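Local coordinates for hypothetical protein (Pseudomonas aeruginosa, PDB 2H9F) that probably acts as a PrpF family methylaconitate isomerase, at residues G161-D166 with A172-L177; S346-G351 with L357-E362; V73-S78 with T110-F115. All coordinates share one frame; numbering follows the deposited sequence.

Contact 1. Residues G161-D166 with A172-L177; sequences GDFELD and AAEIVL. With CO (cobalt (II) ion), chain B.
Phe163 and Ala172 form an isolated antiparallel beta bridge, a single hydrogen-bonded pair that closes the loop leading into strand 175-180. Phe163 N donates to Ala172 O at 2.8 Å, a noticeably bent bond (138° at the hydrogen), while the return bond from Ala172 N to Phe163 O is straighter. Next to the bridge, Gly161 CA comes within 4.0 Å of Ala172 CA. Glycine suits the place because the spot a CB would take is blocked by Ala173 CA, and its positive, nearly extended phi is in practice comfortable only for glycine.

The side chain of Glu174 makes the main apolar contact. Its CB sits over the Phe163 ring, 3.6 Å from Phe163 CG. With CG anti to the backbone N (chi1 -180°), the chain runs across the ring, and Glu174 CG lies 3.9 Å from the ring centroid as a CH-pi contact over its face. CD continues to the rim near CD1 and CE1 of Phe163, and the carboxylate stacks on the ring, the planes only 10° apart, with OE1 near CD1 and OE2 near CE1. The long glutamate chain covers the aromatic face and still delivers OE2 to Ser378 OG on strand 369-386, a hydrogen bond that should fix the carboxylate's rotation.

The CB of Asp162 turns away from residues 172-177, and OD1 binds a cobalt ion that is also bound by His4 of the second subunit. Asp162 OD1 lies 2.2 Å from the cobalt, and the metal-bound water donates a hydrogen bond to Gly161 O at 2.8 Å.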
loop_
_atom_site.group_PDB
_atom_site.type_symbol
_atom_site.label_atom_id
_atom_site.label_comp_id
_atom_site.label_asym_id
_atom_site.label_seq_id
_atom_site.Cartn_x
_atom_site.Cartn_y
_atom_site.Cartn_z
ATOM N N GLY A 161 7.795 14.624 -17.996
ATOM C CA GLY A 161 8.141 16.027 -17.885
ATOM C C GLY A 161 8.762 16.382 -16.557
ATOM O O GLY A 161 9.141 15.503 -15.791
ATOM N N ASP A 162 8.900 17.691 -16.322
ATOM C CA ASP A 162 9.705 18.238 -15.215
ATOM C C ASP A 162 8.887 19.014 -14.177
ATOM O O ASP A 162 9.429 19.649 -13.309
ATOM C CB ASP A 162 10.829 19.095 -15.789
ATOM C CG ASP A 162 11.965 18.259 -16.300
ATOM O OD1 ASP A 162 12.086 17.074 -15.905
ATOM O OD2 ASP A 162 12.743 18.778 -17.093
ATOM N N PHE A 163 7.580 18.869 -14.222
ATOM C CA PHE A 163 6.685 19.498 -13.271
ATOM C C PHE A 163 6.568 18.710 -11.981
ATOM O O PHE A 163 6.203 17.535 -12.001
ATOM C CB PHE A 163 5.298 19.628 -13.896
ATOM C CG PHE A 163 4.279 20.115 -12.945
ATOM C CD1 PHE A 163 4.249 21.457 -12.594
ATOM C CD2 PHE A 163 3.369 19.243 -12.375
ATOM C CE1 PHE A 163 3.324 21.933 -11.696
ATOM C CE2 PHE A 163 2.428 19.733 -11.450
ATOM C CZ PHE A 163 2.415 21.074 -11.130
ATOM N N GLU A 164 6.868 19.366 -10.856
ATOM C CA GLU A 164 6.845 18.725 -9.538
ATOM C C GLU A 164 5.549 19.001 -8.820
ATOM O O GLU A 164 5.041 20.122 -8.835
ATOM C CB GLU A 164 7.946 19.259 -8.633
ATOM C CG GLU A 164 9.391 18.842 -8.901
ATOM C CD GLU A 164 10.418 19.609 -8.006
ATOM N N LEU A 165 5.022 17.977 -8.153
ATOM C CA LEU A 165 3.845 18.111 -7.335
ATOM C C LEU A 165 4.184 17.506 -5.974
ATOM O O LEU A 165 4.672 16.382 -5.909
ATOM C CB LEU A 165 2.684 17.373 -7.984
ATOM C CG LEU A 165 1.311 17.503 -7.316
ATOM C CD1 LEU A 165 0.831 18.944 -7.368
ATOM C CD2 LEU A 165 0.375 16.542 -8.015
ATOM N N ASP A 166 3.942 18.255 -4.899
ATOM C CA ASP A 166 4.117 17.744 -3.553
ATOM C C ASP A 166 3.366 16.421 -3.374
ATOM O O ASP A 166 2.201 16.285 -3.755
ATOM C CB ASP A 166 3.690 18.787 -2.502
ATOM C CG ASP A 166 3.982 18.343 -1.037
ATOM O OD1 ASP A 166 5.158 18.148 -0.669
ATOM O OD2 ASP A 166 3.017 18.228 -0.246
ATOM N N ALA A 172 6.701 14.973 -13.705
ATOM C CA ALA A 172 5.951 14.517 -14.846
ATOM C C ALA A 172 5.421 15.768 -15.530
ATOM O O ALA A 172 5.777 16.881 -15.140
ATOM C CB ALA A 172 4.851 13.568 -14.424
ATOM N N ALA A 173 4.602 15.592 -16.562
ATOM C CA ALA A 173 4.106 16.708 -17.344
ATOM C C ALA A 173 2.985 17.372 -16.578
ATOM O O ALA A 173 2.188 16.707 -15.890
ATOM C CB ALA A 173 3.604 16.180 -18.671
ATOM N N GLU A 174 2.896 18.687 -16.712
ATOM C CA GLU A 174 1.891 19.480 -15.998
ATOM C C GLU A 174 0.568 19.403 -16.716
ATOM O O GLU A 174 0.517 19.494 -17.945
ATOM C CB GLU A 174 2.372 20.942 -15.906
ATOM C CG GLU A 174 1.423 21.834 -15.195
ATOM C CD GLU A 174 1.942 23.265 -15.057
ATOM O OE1 GLU A 174 3.027 23.568 -15.609
ATOM O OE2 GLU A 174 1.302 24.077 -14.349
ATOM N N ILE A 175 -0.483 19.134 -15.956
ATOM C CA ILE A 175 -1.858 19.205 -16.437
ATOM C C ILE A 175 -2.530 20.272 -15.592
ATOM O O ILE A 175 -2.644 20.139 -14.377
ATOM C CB ILE A 175 -2.618 17.887 -16.245
ATOM C CG1 ILE A 175 -1.964 16.798 -17.103
ATOM C CG2 ILE A 175 -4.063 18.038 -16.673
ATOM C CD1 ILE A 175 -2.410 15.330 -16.825
ATOM N N VAL A 176 -2.969 21.348 -16.225
ATOM C CA VAL A 176 -3.721 22.389 -15.538
ATOM C C VAL A 176 -5.198 21.985 -15.532
ATOM O O VAL A 176 -5.733 21.596 -16.564
ATOM C CB VAL A 176 -3.563 23.746 -16.303
ATOM C CG1 VAL A 176 -4.470 24.816 -15.733
ATOM C CG2 VAL A 176 -2.092 24.185 -16.321
ATOM N N LEU A 177 -5.842 22.082 -14.367
ATOM C CA LEU A 177 -7.244 21.785 -14.216
ATOM C C LEU A 177 -8.004 23.044 -13.899
ATOM O O LEU A 177 -7.513 23.852 -13.113
ATOM C CB LEU A 177 -7.463 20.802 -13.053
ATOM C CG LEU A 177 -6.794 19.416 -13.088
ATOM C CD1 LEU A 177 -6.934 18.734 -11.720
ATOM C CD2 LEU A 177 -7.361 18.535 -14.219
HETATM CO CO CO B . 12.930 15.457 -17.055
HETATM O O HOH W 1 11.601 14.228 -16.045
#

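Contact 2. Residues S346-G351 with L357-E362; sequences SAVRFG and LRVGAE. With SO4 (sulfate ion), chain G.
The beta hairpin of strands 347-352 and 355-366 brings Val348 opposite Val359 and Phe350 opposite Leu357, both hydrogen-bonded antiparallel pairs. Val348 N donates to Val359 O at 2.8 Å, almost in line with the carbonyl, and Leu357 N reaches Phe350 O at 3.0 Å in the carbonyl plane. At the open end of the hairpin, just before strand 347-352 begins, Ala361 N bonds Ser346 O from well above the carbonyl plane. Gly360 suits its place facing Ala347, since a CB there would collide with Ser346 O.

On the face bearing Phe350, Leu357 runs side by side with the ring: Leu357 CB lies over it as a CH-pi contact, CD2 is 3.6 Å from Phe350 CZ, and Val359 CG2 meets the ring edge. The other face is cationic. Arg349 bends at chi3 (-70°), which turns NE toward O4 of a sulfate, probably from the crystallisation liquor, to donate a hydrogen bond at 2.9 Å; Arg358 comes nearest the ion only through its CD. The two arginine side chains cross at about a right angle. Arg358 CB lies over one face of the Arg349 guanidinium, toward its rim, and Ala347 CB sits against one face of the Arg358 guanidinium, likewise offset. Arg349 NH1 is held by Thr356 OG1.

Strand 347-352 pairs in parallel with 303-309, and 355-366 antiparallel with 369-386. Val348, Phe350 and Ala361 pack against helix 319-330.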
loop_
_atom_site.group_PDB
_atom_site.type_symbol
_atom_site.label_atom_id
_atom_site.label_comp_id
_atom_site.label_asym_id
_atom_site.label_seq_id
_atom_site.Cartn_x
_atom_site.Cartn_y
_atom_site.Cartn_z
ATOM N N SER A 346 -5.459 36.858 -11.485
ATOM C CA SER A 346 -6.245 35.665 -11.717
ATOM C C SER A 346 -5.432 34.342 -11.671
ATOM O O SER A 346 -5.993 33.254 -11.733
ATOM C CB SER A 346 -6.957 35.817 -13.044
ATOM O OG SER A 346 -6.021 35.794 -14.091
ATOM N N ALA A 347 -4.113 34.463 -11.590
ATOM C CA ALA A 347 -3.214 33.349 -11.278
ATOM C C ALA A 347 -2.085 33.946 -10.460
ATOM O O ALA A 347 -1.573 34.997 -10.823
ATOM C CB ALA A 347 -2.637 32.738 -12.547
ATOM N N VAL A 348 -1.684 33.264 -9.391
ATOM C CA VAL A 348 -0.542 33.674 -8.594
ATOM C C VAL A 348 0.316 32.478 -8.234
ATOM O O VAL A 348 -0.200 31.387 -8.021
ATOM C CB VAL A 348 -0.978 34.355 -7.254
ATOM C CG1 VAL A 348 -1.597 35.777 -7.509
ATOM C CG2 VAL A 348 -1.861 33.449 -6.483
ATOM N N ARG A 349 1.635 32.696 -8.167
ATOM C CA ARG A 349 2.569 31.727 -7.601
ATOM C C ARG A 349 2.998 32.216 -6.212
ATOM O O ARG A 349 3.635 33.257 -6.079
ATOM C CB ARG A 349 3.792 31.564 -8.509
ATOM C CG ARG A 349 4.769 30.513 -8.013
ATOM C CD ARG A 349 5.920 30.309 -8.962
ATOM N NE ARG A 349 5.482 29.654 -10.182
ATOM C CZ ARG A 349 5.230 28.340 -10.286
ATOM N NH1 ARG A 349 5.369 27.523 -9.239
ATOM N NH2 ARG A 349 4.805 27.842 -11.447
ATOM N N PHE A 350 2.653 31.464 -5.177
ATOM C CA PHE A 350 3.051 31.794 -3.804
ATOM C C PHE A 350 4.174 30.888 -3.278
ATOM O O PHE A 350 4.334 29.721 -3.703
ATOM C CB PHE A 350 1.854 31.809 -2.838
ATOM C CG PHE A 350 1.201 30.491 -2.636
ATOM C CD1 PHE A 350 0.152 30.080 -3.452
ATOM C CD2 PHE A 350 1.570 29.682 -1.571
ATOM C CE1 PHE A 350 -0.478 28.847 -3.266
ATOM C CE2 PHE A 350 0.938 28.453 -1.360
ATOM C CZ PHE A 350 -0.101 28.039 -2.223
ATOM N N GLY A 351 4.960 31.472 -2.378
ATOM C CA GLY A 351 6.080 30.801 -1.760
ATOM C C GLY A 351 5.588 30.270 -0.441
ATOM O O GLY A 351 5.112 31.041 0.364
ATOM N N LEU A 357 3.867 27.285 -5.308
ATOM C CA LEU A 357 2.674 26.694 -5.892
ATOM C C LEU A 357 1.915 27.763 -6.717
ATOM O O LEU A 357 1.694 28.871 -6.238
ATOM C CB LEU A 357 1.785 26.212 -4.759
ATOM C CG LEU A 357 0.784 25.106 -4.922
ATOM C CD1 LEU A 357 1.334 23.940 -5.614
ATOM C CD2 LEU A 357 0.266 24.719 -3.529
ATOM N N ARG A 358 1.540 27.425 -7.949
ATOM C CA ARG A 358 0.749 28.286 -8.804
ATOM C C ARG A 358 -0.721 27.895 -8.768
ATOM O O ARG A 358 -1.122 26.759 -9.125
ATOM C CB ARG A 358 1.235 28.198 -10.233
ATOM C CG ARG A 358 0.677 29.254 -11.167
ATOM C CD ARG A 358 0.947 28.880 -12.623
ATOM N NE ARG A 358 0.227 29.717 -13.598
ATOM C CZ ARG A 358 -1.010 29.484 -14.078
ATOM N NH1 ARG A 358 -1.756 28.432 -13.703
ATOM N NH2 ARG A 358 -1.507 30.348 -14.963
ATOM N N VAL A 359 -1.533 28.835 -8.325
ATOM C CA VAL A 359 -2.965 28.635 -8.271
ATOM C C VAL A 359 -3.673 29.803 -8.958
ATOM O O VAL A 359 -3.064 30.833 -9.224
ATOM C CB VAL A 359 -3.467 28.481 -6.827
ATOM C CG1 VAL A 359 -2.905 27.208 -6.198
ATOM C CG2 VAL A 359 -3.186 29.734 -5.985
ATOM N N GLY A 360 -4.958 29.631 -9.245
ATOM C CA GLY A 360 -5.703 30.645 -9.922
ATOM C C GLY A 360 -7.165 30.578 -9.620
ATOM O O GLY A 360 -7.670 29.571 -9.114
ATOM N N ALA A 361 -7.846 31.670 -9.938
ATOM C CA ALA A 361 -9.279 31.754 -9.754
ATOM C C ALA A 361 -9.866 32.840 -10.623
ATOM O O ALA A 361 -9.171 33.760 -11.060
ATOM C CB ALA A 361 -9.600 32.034 -8.336
ATOM N N GLU A 362 -11.154 32.706 -10.878
ATOM C CA GLU A 362 -11.964 33.780 -11.432
ATOM C C GLU A 362 -13.201 33.920 -10.588
ATOM O O GLU A 362 -13.729 32.932 -10.088
ATOM C CB GLU A 362 -12.378 33.490 -12.859
ATOM C CG GLU A 362 -11.249 33.690 -13.840
ATOM C CD GLU A 362 -11.720 33.545 -15.294
ATOM O OE1 GLU A 362 -12.964 33.662 -15.551
ATOM O OE2 GLU A 362 -10.841 33.287 -16.162
HETATM S S SO4 G . 4.898 31.276 -13.286
HETATM O O1 SO4 G . 4.465 32.021 -12.095
HETATM O O2 SO4 G . 3.779 30.521 -13.871
HETATM O O3 SO4 G . 5.403 32.241 -14.261
HETATM O O4 SO4 G . 6.001 30.371 -12.965
#

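Contact 3. Residues V73-S78 with T110-F115; sequences VILSKS and TGAGAF
Side-chain torsions bring Leu75 and Phe115 together. Leu75 has chi1 at -102°, well away from a staggered position, and chi2 at 64°, which together send CD1 to Ala112 CB and CD2 to Ala112 O and the Phe115 ring. Phe115 has CG anti to its backbone N (chi1 -175°), which swings the ring out from the helix and past Leu75. The contact packs strand 71-77 against helix 106-118, a strand-on-helix interface consistent with the diaminopimelate epimerase-like fold to which PrpF proteins belong, where strands wrap around a central helix.

No hydrogen bond crosses between the two segments, and a single leucine does nearly all the work on the strand side. The backbones stay well apart, Leu75 CA and Ala112 CA being 7.2 Å from each other, so a branched side chain of moderate length is well suited to fill the interval. Leu75 CD2 makes the closest approach across the two segments. It touches the ring at its edge, 3.7 Å from Phe115 CD2, and not over a face. Leu75 CB follows the same edge, 4.0 Å from Phe115 CD2 and 4.2 Å from Phe115 CE2, as the two side chains slide past each other in opposite directions. The same methyl also presses against the helix backbone, with Leu75 CD2 only 3.2 Å from Ala112 O, a tight van der Waals contact.

Phe115 also meets the ring of Phe24 on strand 20-26, while Tyr87 on strand 85-92 is touched by Leu75 and Ala112, so aromatic rings flank the interface, with Leu121 also against Leu75. Alanine fits on the helix surface here because its short side chain leaves room for the leucine: Ala112 CB meets Leu75 CD1 at 4.0 Å.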
loop_
_atom_site.group_PDB
_atom_site.type_symbol
_atom_site.label_atom_id
_atom_site.label_comp_id
_atom_site.label_asym_id
_atom_site.label_seq_id
_atom_site.Cartn_x
_atom_site.Cartn_y
_atom_site.Cartn_z
ATOM N N VAL A 73 -12.399 4.100 -11.059
ATOM C CA VAL A 73 -12.980 5.163 -11.892
ATOM C C VAL A 73 -13.546 4.567 -13.172
ATOM O O VAL A 73 -12.906 3.707 -13.786
ATOM C CB VAL A 73 -11.910 6.209 -12.239
ATOM C CG1 VAL A 73 -12.385 7.211 -13.354
ATOM C CG2 VAL A 73 -11.470 6.960 -10.982
ATOM N N ILE A 74 -14.775 4.977 -13.510
ATOM C CA ILE A 74 -15.425 4.712 -14.814
ATOM C C ILE A 74 -15.484 6.022 -15.638
ATOM O O ILE A 74 -15.928 7.057 -15.136
ATOM C CB ILE A 74 -16.875 4.174 -14.666
ATOM C CG1 ILE A 74 -16.904 2.907 -13.785
ATOM C CG2 ILE A 74 -17.460 3.870 -16.084
ATOM C CD1 ILE A 74 -18.322 2.468 -13.371
ATOM N N LEU A 75 -14.978 5.973 -16.872
ATOM C CA LEU A 75 -15.164 7.035 -17.879
ATOM C C LEU A 75 -15.996 6.478 -19.028
ATOM O O LEU A 75 -15.913 5.278 -19.361
ATOM C CB LEU A 75 -13.836 7.524 -18.445
ATOM C CG LEU A 75 -13.287 8.839 -17.913
ATOM C CD1 LEU A 75 -12.974 8.723 -16.487
ATOM C CD2 LEU A 75 -12.054 9.226 -18.698
ATOM N N SER A 76 -16.845 7.341 -19.573
ATOM C CA SER A 76 -17.646 7.061 -20.752
ATOM C C SER A 76 -17.793 8.366 -21.539
ATOM O O SER A 76 -17.581 9.471 -20.990
ATOM C CB SER A 76 -19.028 6.547 -20.360
ATOM O OG SER A 76 -19.731 7.505 -19.598
ATOM N N LYS A 77 -18.127 8.232 -22.819
ATOM C CA LYS A 77 -18.499 9.363 -23.634
ATOM C C LYS A 77 -19.682 10.052 -22.987
ATOM O O LYS A 77 -20.657 9.414 -22.597
ATOM C CB LYS A 77 -18.836 8.917 -25.063
ATOM C CG LYS A 77 -17.574 8.463 -25.856
ATOM C CD LYS A 77 -17.771 8.392 -27.406
ATOM C CE LYS A 77 -17.736 9.801 -28.064
ATOM N NZ LYS A 77 -16.357 10.354 -28.267
ATOM N N SER A 78 -19.591 11.364 -22.854
ATOM C CA SER A 78 -20.611 12.105 -22.168
ATOM C C SER A 78 -21.891 12.243 -22.964
ATOM O O SER A 78 -21.870 12.490 -24.167
ATOM C CB SER A 78 -20.105 13.489 -21.883
ATOM O OG SER A 78 -21.007 14.155 -21.053
ATOM N N THR A 110 -7.270 14.542 -12.576
ATOM C CA THR A 110 -6.128 14.656 -13.447
ATOM C C THR A 110 -6.045 13.377 -14.286
ATOM O O THR A 110 -5.901 13.465 -15.486
ATOM C CB THR A 110 -4.837 14.870 -12.653
ATOM O OG1 THR A 110 -5.100 15.666 -11.480
ATOM C CG2 THR A 110 -3.810 15.551 -13.510
ATOM N N GLY A 111 -6.206 12.205 -13.643
ATOM C CA GLY A 111 -6.177 10.933 -14.332
ATOM C C GLY A 111 -7.351 10.763 -15.283
ATOM O O GLY A 111 -7.195 10.205 -16.366
ATOM N N ALA A 112 -8.517 11.269 -14.898
ATOM C CA ALA A 112 -9.688 11.247 -15.790
ATOM C C ALA A 112 -9.386 11.950 -17.120
ATOM O O ALA A 112 -9.768 11.462 -18.151
ATOM C CB ALA A 112 -10.920 11.846 -15.133
ATOM N N GLY A 113 -8.712 13.096 -17.089
ATOM C CA GLY A 113 -8.435 13.826 -18.316
ATOM C C GLY A 113 -7.474 13.065 -19.197
ATOM O O GLY A 113 -7.674 12.952 -20.386
ATOM N N ALA A 114 -6.449 12.493 -18.592
ATOM C CA ALA A 114 -5.460 11.702 -19.338
ATOM C C ALA A 114 -6.093 10.405 -19.900
ATOM O O ALA A 114 -5.953 10.077 -21.085
ATOM C CB ALA A 114 -4.295 11.395 -18.459
ATOM N N PHE A 115 -6.827 9.703 -19.049
ATOM C CA PHE A 115 -7.435 8.446 -19.430
ATOM C C PHE A 115 -8.448 8.629 -20.524
ATOM O O PHE A 115 -8.602 7.750 -21.352
ATOM C CB PHE A 115 -8.132 7.809 -18.227
ATOM C CG PHE A 115 -8.695 6.436 -18.501
ATOM C CD1 PHE A 115 -7.854 5.392 -18.860
ATOM C CD2 PHE A 115 -10.048 6.190 -18.392
ATOM C CE1 PHE A 115 -8.373 4.133 -19.099
ATOM C CE2 PHE A 115 -10.542 4.962 -18.644
ATOM C CZ PHE A 115 -9.691 3.930 -18.985
#

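How the contacts relate
Followed from the N terminus, the chain first makes contact 3, which closes a 31-residue excursion between strand 71-77 and helix 106-118. Contact 1 then closes a short loop ahead of strand 175-180, and contact 2 closes the hairpin far downstream. The three come in series, with no nesting or crossing. Contacts 1 and 3 nevertheless touch: Leu177 CD1 packs 3.6 Å from Thr110 OG1, so the strand leaving the loop rests on the same helix. Contacts 1 and 2 stay apart, with nearest atoms about 5 Å from each other, but strand 369-386 pairs with both 175-180 and 355-366 and so bridges them. Contact 2 packs on a different helix, 319-330.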